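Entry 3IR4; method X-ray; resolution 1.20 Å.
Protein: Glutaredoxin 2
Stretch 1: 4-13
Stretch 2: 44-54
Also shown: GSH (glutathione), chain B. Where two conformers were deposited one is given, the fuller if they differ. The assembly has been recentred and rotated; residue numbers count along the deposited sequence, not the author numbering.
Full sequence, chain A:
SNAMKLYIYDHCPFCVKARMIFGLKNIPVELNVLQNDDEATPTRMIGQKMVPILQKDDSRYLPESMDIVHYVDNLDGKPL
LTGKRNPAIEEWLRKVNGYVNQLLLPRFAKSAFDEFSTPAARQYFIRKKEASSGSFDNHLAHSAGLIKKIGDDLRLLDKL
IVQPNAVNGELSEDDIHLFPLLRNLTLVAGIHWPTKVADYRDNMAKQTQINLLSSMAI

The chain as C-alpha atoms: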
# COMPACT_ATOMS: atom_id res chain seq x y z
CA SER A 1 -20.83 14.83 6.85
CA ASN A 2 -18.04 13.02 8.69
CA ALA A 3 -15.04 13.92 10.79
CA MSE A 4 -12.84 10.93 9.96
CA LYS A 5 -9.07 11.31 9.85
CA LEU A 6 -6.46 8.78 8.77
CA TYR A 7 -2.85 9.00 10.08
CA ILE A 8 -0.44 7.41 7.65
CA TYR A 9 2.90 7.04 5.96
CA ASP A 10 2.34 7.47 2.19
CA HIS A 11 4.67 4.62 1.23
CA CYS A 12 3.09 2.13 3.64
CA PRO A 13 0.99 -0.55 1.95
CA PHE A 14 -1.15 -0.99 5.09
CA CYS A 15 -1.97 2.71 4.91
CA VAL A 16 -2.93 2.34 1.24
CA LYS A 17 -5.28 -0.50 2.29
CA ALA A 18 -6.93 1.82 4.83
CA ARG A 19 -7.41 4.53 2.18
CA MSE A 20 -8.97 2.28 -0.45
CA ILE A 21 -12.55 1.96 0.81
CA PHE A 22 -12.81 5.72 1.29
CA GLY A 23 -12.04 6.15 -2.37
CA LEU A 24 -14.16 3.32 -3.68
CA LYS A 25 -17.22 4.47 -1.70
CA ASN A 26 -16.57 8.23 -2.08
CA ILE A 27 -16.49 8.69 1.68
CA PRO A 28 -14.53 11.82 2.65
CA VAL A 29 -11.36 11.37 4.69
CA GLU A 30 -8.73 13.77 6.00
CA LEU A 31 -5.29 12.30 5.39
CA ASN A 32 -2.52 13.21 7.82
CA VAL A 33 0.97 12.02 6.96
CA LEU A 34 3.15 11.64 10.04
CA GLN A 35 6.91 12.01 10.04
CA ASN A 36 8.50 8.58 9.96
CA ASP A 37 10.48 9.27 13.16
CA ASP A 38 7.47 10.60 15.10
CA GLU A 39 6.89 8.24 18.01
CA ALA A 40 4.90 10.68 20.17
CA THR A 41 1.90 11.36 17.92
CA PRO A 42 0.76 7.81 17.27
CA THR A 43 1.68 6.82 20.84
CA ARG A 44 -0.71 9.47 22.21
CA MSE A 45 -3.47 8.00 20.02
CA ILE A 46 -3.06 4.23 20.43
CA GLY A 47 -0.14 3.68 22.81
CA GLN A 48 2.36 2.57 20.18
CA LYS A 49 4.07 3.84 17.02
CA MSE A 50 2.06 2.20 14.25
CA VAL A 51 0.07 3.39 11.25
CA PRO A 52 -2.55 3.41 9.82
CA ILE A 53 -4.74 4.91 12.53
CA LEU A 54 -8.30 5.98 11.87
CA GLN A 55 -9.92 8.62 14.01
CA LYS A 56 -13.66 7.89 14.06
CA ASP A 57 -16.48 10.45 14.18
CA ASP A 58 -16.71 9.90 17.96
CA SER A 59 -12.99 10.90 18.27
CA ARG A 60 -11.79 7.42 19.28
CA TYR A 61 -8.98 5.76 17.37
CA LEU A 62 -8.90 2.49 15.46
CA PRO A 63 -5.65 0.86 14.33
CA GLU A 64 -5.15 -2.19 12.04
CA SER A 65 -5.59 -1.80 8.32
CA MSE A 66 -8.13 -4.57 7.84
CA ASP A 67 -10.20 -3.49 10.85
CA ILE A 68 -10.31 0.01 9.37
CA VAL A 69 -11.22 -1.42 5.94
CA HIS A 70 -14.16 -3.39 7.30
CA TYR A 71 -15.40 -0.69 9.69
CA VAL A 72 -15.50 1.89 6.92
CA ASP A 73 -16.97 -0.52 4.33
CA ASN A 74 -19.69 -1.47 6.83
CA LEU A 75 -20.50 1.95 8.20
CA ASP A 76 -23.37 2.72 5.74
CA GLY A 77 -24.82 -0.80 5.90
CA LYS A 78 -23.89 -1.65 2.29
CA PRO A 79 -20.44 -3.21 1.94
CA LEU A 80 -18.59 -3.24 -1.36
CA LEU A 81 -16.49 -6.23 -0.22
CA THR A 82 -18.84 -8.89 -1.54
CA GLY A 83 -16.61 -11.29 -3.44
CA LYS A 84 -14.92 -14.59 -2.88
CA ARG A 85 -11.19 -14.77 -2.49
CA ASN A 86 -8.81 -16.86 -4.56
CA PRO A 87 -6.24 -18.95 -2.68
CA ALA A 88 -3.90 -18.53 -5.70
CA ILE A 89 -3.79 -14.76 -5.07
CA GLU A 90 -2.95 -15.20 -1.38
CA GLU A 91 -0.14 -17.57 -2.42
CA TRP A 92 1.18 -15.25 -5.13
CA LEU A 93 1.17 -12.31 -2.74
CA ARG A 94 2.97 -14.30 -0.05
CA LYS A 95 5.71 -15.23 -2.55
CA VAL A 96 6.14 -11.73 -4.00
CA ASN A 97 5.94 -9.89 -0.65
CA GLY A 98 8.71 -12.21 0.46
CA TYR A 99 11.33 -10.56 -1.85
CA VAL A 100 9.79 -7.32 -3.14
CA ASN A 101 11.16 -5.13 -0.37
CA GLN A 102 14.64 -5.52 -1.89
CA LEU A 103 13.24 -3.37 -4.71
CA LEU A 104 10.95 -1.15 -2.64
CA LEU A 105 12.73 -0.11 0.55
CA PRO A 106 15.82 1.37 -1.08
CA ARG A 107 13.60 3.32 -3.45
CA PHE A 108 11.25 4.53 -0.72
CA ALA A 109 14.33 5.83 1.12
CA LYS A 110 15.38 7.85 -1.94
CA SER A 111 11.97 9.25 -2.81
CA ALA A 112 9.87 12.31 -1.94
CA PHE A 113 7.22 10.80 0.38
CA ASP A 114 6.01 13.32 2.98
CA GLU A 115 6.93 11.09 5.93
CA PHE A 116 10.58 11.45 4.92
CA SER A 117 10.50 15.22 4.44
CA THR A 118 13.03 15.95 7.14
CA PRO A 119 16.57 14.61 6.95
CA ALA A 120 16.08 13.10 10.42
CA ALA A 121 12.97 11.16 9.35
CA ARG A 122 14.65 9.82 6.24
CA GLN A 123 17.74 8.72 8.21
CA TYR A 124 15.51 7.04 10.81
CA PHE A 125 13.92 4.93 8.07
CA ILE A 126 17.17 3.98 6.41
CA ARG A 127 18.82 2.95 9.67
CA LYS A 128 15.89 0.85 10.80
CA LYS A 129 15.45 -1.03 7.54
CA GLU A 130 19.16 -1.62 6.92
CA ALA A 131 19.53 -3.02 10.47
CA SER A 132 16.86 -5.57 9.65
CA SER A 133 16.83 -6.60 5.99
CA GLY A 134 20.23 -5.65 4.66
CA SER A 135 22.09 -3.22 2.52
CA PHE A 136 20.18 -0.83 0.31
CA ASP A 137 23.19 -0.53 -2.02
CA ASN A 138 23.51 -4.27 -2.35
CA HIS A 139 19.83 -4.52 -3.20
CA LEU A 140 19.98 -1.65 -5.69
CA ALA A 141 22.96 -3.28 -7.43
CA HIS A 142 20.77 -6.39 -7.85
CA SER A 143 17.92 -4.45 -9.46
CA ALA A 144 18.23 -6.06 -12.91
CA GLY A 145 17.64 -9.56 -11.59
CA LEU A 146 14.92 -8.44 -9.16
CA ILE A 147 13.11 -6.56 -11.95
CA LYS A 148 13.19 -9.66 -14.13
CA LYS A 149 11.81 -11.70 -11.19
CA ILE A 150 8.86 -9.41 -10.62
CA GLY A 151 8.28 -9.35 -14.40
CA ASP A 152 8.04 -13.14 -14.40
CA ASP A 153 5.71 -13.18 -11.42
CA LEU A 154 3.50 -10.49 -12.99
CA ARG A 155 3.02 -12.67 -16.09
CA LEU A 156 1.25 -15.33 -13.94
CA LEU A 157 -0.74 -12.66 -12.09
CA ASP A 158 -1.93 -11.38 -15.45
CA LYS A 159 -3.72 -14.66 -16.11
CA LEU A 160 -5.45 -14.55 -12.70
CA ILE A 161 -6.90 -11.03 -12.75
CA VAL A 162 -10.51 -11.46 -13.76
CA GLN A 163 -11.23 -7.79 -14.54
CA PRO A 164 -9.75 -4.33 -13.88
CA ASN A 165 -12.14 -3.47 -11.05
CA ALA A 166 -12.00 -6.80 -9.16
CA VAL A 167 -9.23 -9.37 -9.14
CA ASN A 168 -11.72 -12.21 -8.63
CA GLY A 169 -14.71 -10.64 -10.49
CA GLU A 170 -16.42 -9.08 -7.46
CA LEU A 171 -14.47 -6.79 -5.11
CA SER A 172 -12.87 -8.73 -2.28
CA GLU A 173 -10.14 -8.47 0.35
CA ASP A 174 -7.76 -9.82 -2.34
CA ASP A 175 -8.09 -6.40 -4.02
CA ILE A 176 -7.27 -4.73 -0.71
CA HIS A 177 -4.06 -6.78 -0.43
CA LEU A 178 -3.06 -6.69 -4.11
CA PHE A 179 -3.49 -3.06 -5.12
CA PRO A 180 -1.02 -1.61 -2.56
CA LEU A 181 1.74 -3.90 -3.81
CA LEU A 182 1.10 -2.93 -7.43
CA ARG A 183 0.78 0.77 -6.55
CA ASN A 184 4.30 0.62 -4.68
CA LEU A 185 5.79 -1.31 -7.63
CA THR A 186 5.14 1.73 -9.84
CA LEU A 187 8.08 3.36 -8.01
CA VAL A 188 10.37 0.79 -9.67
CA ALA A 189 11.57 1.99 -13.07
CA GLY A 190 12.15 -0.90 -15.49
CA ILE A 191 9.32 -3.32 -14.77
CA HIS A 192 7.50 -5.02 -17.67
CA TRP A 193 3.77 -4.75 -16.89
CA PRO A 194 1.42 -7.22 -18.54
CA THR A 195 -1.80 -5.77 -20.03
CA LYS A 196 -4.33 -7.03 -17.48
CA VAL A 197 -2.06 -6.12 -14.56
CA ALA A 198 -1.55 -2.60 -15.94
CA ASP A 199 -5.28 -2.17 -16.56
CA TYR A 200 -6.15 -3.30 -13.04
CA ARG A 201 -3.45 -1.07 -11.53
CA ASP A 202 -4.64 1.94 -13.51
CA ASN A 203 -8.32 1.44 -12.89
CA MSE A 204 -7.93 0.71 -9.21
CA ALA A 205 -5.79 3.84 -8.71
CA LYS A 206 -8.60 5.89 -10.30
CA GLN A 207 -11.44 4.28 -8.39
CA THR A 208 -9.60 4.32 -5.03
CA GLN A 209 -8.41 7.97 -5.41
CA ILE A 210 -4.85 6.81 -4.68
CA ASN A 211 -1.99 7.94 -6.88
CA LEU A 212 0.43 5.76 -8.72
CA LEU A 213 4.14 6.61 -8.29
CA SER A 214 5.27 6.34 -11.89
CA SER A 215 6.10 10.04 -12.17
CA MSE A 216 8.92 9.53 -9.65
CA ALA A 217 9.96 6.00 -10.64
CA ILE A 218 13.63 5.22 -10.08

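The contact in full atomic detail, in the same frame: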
# COMPACT_ATOMS: atom_id res chain seq x y z
N MSE A 4 -13.87 11.95 9.93
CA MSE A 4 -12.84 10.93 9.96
C MSE A 4 -11.49 11.41 9.45
O MSE A 4 -11.41 12.14 8.48
CB MSE A 4 -13.26 9.68 9.20
CG MSE A 4 -14.32 8.88 10.00
SE MSE A 4 -14.86 7.27 9.17
CE MSE A 4 -16.12 8.03 7.98
N LYS A 5 -10.46 10.98 10.17
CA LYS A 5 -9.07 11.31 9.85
C LYS A 5 -8.27 10.01 9.78
O LYS A 5 -8.52 9.08 10.53
CB LYS A 5 -8.44 12.21 10.92
CG LYS A 5 -9.22 13.50 11.17
CD LYS A 5 -8.55 14.48 12.12
CE LYS A 5 -9.39 15.78 12.22
NZ LYS A 5 -8.85 16.77 13.21
N LEU A 6 -7.29 9.94 8.88
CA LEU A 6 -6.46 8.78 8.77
C LEU A 6 -4.99 9.22 8.81
O LEU A 6 -4.54 9.98 7.96
CB LEU A 6 -6.81 8.09 7.46
CG LEU A 6 -6.25 6.68 7.23
CD1 LEU A 6 -6.90 5.69 8.19
CD2 LEU A 6 -6.47 6.26 5.79
N TYR A 7 -4.28 8.69 9.80
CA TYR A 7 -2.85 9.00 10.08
C TYR A 7 -2.05 7.90 9.41
O TYR A 7 -2.25 6.71 9.67
CB TYR A 7 -2.60 9.09 11.58
CG TYR A 7 -3.38 10.23 12.19
CD1 TYR A 7 -4.66 10.05 12.66
CD2 TYR A 7 -2.85 11.50 12.24
CE1 TYR A 7 -5.40 11.11 13.16
CE2 TYR A 7 -3.57 12.57 12.74
CZ TYR A 7 -4.85 12.36 13.22
OH TYR A 7 -5.58 13.39 13.75
N ILE A 8 -1.13 8.31 8.54
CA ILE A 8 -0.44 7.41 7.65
C ILE A 8 1.00 7.77 7.38
O ILE A 8 1.47 8.87 7.66
CB ILE A 8 -1.16 7.38 6.24
CG1 ILE A 8 -1.08 8.73 5.52
CG2 ILE A 8 -2.63 6.96 6.37
CD1 ILE A 8 -1.63 8.74 4.09
N TYR A 9 1.69 6.79 6.76
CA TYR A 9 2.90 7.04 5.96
C TYR A 9 2.45 6.74 4.52
O TYR A 9 1.81 5.73 4.27
CB TYR A 9 4.07 6.13 6.32
CG TYR A 9 4.47 6.17 7.76
CD1 TYR A 9 4.46 7.34 8.49
CD2 TYR A 9 4.90 5.00 8.38
CE1 TYR A 9 4.82 7.33 9.86
CE2 TYR A 9 5.26 4.98 9.70
CZ TYR A 9 5.20 6.14 10.46
OH TYR A 9 5.53 6.08 11.79
N ASP A 10 2.77 7.62 3.59
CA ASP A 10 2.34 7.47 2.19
C ASP A 10 2.87 6.21 1.52
O ASP A 10 2.17 5.60 0.71
CB ASP A 10 2.68 8.77 1.43
CG ASP A 10 2.09 8.84 0.03
OD1 ASP A 10 1.07 8.19 -0.27
OD2 ASP A 10 2.64 9.63 -0.74
N HIS A 11 4.09 5.81 1.85
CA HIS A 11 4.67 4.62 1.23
C HIS A 11 4.10 3.30 1.77
O HIS A 11 4.29 2.26 1.16
CB HIS A 11 6.19 4.56 1.46
CG HIS A 11 6.59 4.04 2.82
ND1 HIS A 11 6.80 4.87 3.90
CD2 HIS A 11 6.85 2.79 3.26
CE1 HIS A 11 7.15 4.14 4.94
NE2 HIS A 11 7.17 2.88 4.59
N CYS A 12 3.43 3.35 2.92
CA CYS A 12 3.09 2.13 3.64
C CYS A 12 1.91 1.41 3.01
O CYS A 12 0.87 2.01 2.86
CB CYS A 12 2.75 2.51 5.10
SG CYS A 12 2.11 1.11 6.07
N PRO A 13 2.09 0.14 2.60
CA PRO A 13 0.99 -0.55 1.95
C PRO A 13 -0.22 -0.73 2.86
O PRO A 13 -1.37 -0.73 2.38
CB PRO A 13 1.62 -1.88 1.51
CG PRO A 13 2.72 -2.11 2.45
CD PRO A 13 3.26 -0.74 2.73
N ARG A 44 0.36 8.80 21.47
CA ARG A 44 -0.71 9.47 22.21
C ARG A 44 -2.05 8.83 21.82
O ARG A 44 -2.91 8.55 22.67
CB ARG A 44 -0.72 10.97 21.90
CG ARG A 44 -1.47 11.81 22.90
CD ARG A 44 -1.33 13.30 22.60
NE ARG A 44 0.05 13.64 22.29
CZ ARG A 44 0.50 14.06 21.11
NH1 ARG A 44 1.79 14.31 20.96
NH2 ARG A 44 -0.33 14.25 20.09
N MSE A 45 -2.21 8.56 20.53
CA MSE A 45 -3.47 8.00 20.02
C MSE A 45 -3.78 6.60 20.52
O MSE A 45 -4.79 6.38 21.21
CB MSE A 45 -3.46 8.00 18.49
CG MSE A 45 -3.31 9.39 17.92
SE MSE A 45 -3.08 9.41 16.02
CE MSE A 45 -2.97 11.31 15.84
N ILE A 46 -2.86 5.68 20.23
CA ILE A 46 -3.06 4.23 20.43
C ILE A 46 -2.05 3.54 21.34
O ILE A 46 -2.14 2.34 21.55
CB ILE A 46 -3.15 3.48 19.06
CG1 ILE A 46 -1.83 3.56 18.30
CG2 ILE A 46 -4.29 4.06 18.21
CD1 ILE A 46 -1.71 2.60 17.12
N GLY A 47 -1.08 4.27 21.88
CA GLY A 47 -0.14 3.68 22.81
C GLY A 47 1.07 3.02 22.20
O GLY A 47 1.86 2.44 22.93
N GLN A 48 1.21 3.10 20.88
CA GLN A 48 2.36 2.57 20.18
C GLN A 48 2.56 3.34 18.87
O GLN A 48 1.64 4.01 18.39
CB GLN A 48 2.22 1.08 19.86
CG GLN A 48 1.08 0.72 18.90
CD GLN A 48 1.16 -0.72 18.44
OE1 GLN A 48 2.24 -1.20 18.05
NE2 GLN A 48 0.05 -1.42 18.48
N LYS A 49 3.76 3.21 18.29
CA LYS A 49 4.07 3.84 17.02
C LYS A 49 3.73 2.87 15.91
O LYS A 49 4.50 1.97 15.59
CB LYS A 49 5.56 4.20 16.98
CG LYS A 49 5.99 4.89 15.70
CD LYS A 49 7.47 5.20 15.70
CE LYS A 49 7.96 5.96 14.46
NZ LYS A 49 7.82 5.18 13.21
N MSE A 50 2.53 3.04 15.35
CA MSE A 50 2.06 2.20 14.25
C MSE A 50 1.03 2.97 13.48
O MSE A 50 0.25 3.72 14.07
CB MSE A 50 1.47 0.88 14.76
CG MSE A 50 1.12 -0.12 13.67
SE MSE A 50 0.53 -1.84 14.30
CE MSE A 50 -1.17 -1.30 15.03
N VAL A 51 1.06 2.81 12.15
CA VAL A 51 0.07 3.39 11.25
C VAL A 51 -0.37 2.25 10.31
O VAL A 51 0.38 1.30 10.09
CB VAL A 51 0.60 4.59 10.48
CG1 VAL A 51 0.81 5.77 11.42
CG2 VAL A 51 1.86 4.23 9.68
N PRO A 52 -1.58 2.31 9.75
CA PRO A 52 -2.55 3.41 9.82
C PRO A 52 -3.34 3.48 11.13
O PRO A 52 -3.53 2.46 11.80
CB PRO A 52 -3.54 3.07 8.70
CG PRO A 52 -3.47 1.58 8.58
CD PRO A 52 -2.00 1.26 8.80
N ILE A 53 -3.81 4.69 11.43
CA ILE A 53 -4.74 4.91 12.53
C ILE A 53 -5.89 5.72 11.98
O ILE A 53 -5.70 6.77 11.41
CB ILE A 53 -4.10 5.69 13.70
CG1 ILE A 53 -2.89 4.96 14.25
CG2 ILE A 53 -5.16 5.94 14.79
CD1 ILE A 53 -1.98 5.82 15.16
N LEU A 54 -7.10 5.23 12.17
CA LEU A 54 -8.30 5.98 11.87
C LEU A 54 -8.83 6.66 13.10
O LEU A 54 -8.92 6.04 14.16
CB LEU A 54 -9.40 5.01 11.42
CG LEU A 54 -10.78 5.62 11.12
CD1 LEU A 54 -10.74 6.54 9.91
CD2 LEU A 54 -11.84 4.53 10.96
N1 GSH B . -0.92 -4.98 11.33
CA1 GSH B . -0.79 -3.56 10.97
C1 GSH B . -1.92 -3.16 10.05
O11 GSH B . -2.44 -4.08 9.36
O12 GSH B . -2.26 -1.97 10.02
CB1 GSH B . 0.56 -3.36 10.30
CG1 GSH B . 0.89 -1.88 10.14
CD1 GSH B . 2.34 -1.58 9.85
OE1 GSH B . 3.21 -2.59 9.66
N2 GSH B . 2.72 -0.33 9.72
CA2 GSH B . 4.11 0.11 9.63
C2 GSH B . 4.51 0.81 10.88
O2 GSH B . 3.62 1.58 11.50
CB2 GSH B . 4.33 1.02 8.40
SG2 GSH B . 4.08 0.24 6.77
N3 GSH B . 5.74 0.70 11.31
CA3 GSH B . 6.13 1.11 12.64
C3 GSH B . 7.13 2.20 12.53
O31 GSH B . 7.28 2.78 11.41
O32 GSH B . 7.78 2.50 13.56

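Tyr 7, Val 51 and Leu 54 have the most surface covered in this contact, and each illustrates a different way of joining two segments whose touching residues are at least 38 positions apart in sequence.

Tyr 7 works through both its backbone and its ring. It pairs with Ile 53 in an antiparallel bridge, with Tyr 7 N donating to Ile 53 O at 2.9 Å and Ile 53 N returning the bond to Tyr 7 O at 3.1 Å. The first is almost straight, 175° at the hydrogen, so the strands are well aligned here. The two side chains emerge on the same side of the sheet, which brings Tyr 7 CB within 4.3 Å of Ile 53 CB. Beyond that pair, the tyrosine ring, at chi1 m, receives the selenomethionine Met 45 from the end of a helix. Met 45 CE lies 3.3 Å from the centroid of the Tyr 7 ring and only 11° off its normal, a CH-pi contact over the face, and Met 45 SE follows at 4.0 Å from the same centroid. One aromatic side chain thus ties the strand pair to the helix that precedes the loop.

Leu 54 occupies the neighbouring position, where the pair with Leu 6 is not hydrogen-bonded and the strands come closer, 4.6 Å between Leu 6 CA and Leu 54 CA. In place of amide hydrogen bonds there are CA-H...O contacts: Leu 54 CA to Lys 5 O and Leu 6 CA to Ile 53 O, both 3.4 Å. The leucine side chains share the sheet face opposite that of Tyr 7 and Ile 53, and both are in the t,p rotamer. Leu 6 CD1 reaches Leu 54 CB at 4.1 Å and also meets Pro 52 CB at 4.3 Å, while Leu 54 CD1 packs against Met 4 CB at 4.1 Å.

Val 51 sits where the ladder gives way to the ligand site. Its CA-to-CB bond points toward the first stretch, and Val 51 CG2 settles over the face of the Tyr 9 ring, 3.6 Å from the centroid. Val 51 CB also approaches Tyr 7 O at 3.6 Å. While its side chain packs on Tyr 9, its backbone pairs with glutathione: Val 51 N donates to GSH O2 and GSH N2 donates to Val 51 O, both at 2.9 Å, extending strand-like pairing into the peptide ligand. The cis peptide bond before Pro 52 follows directly, and Pro 52 CA makes a CA-H...O contact with Tyr 7 O at 3.3 Å.

The ligand then bridges the two stretches. Cys 12 SG is bonded covalently to GSH SG2 at 2.3 Å, a mixed disulfide fitting for a glutaredoxin. From the other stretch, Lys 49, extended through chi3 and turned at chi4 (m), donates from NZ to Tyr 9 OH at 2.8 Å and to GSH O32 at 2.7 Å, so a single ammonium group joins the protein contact to the ligand.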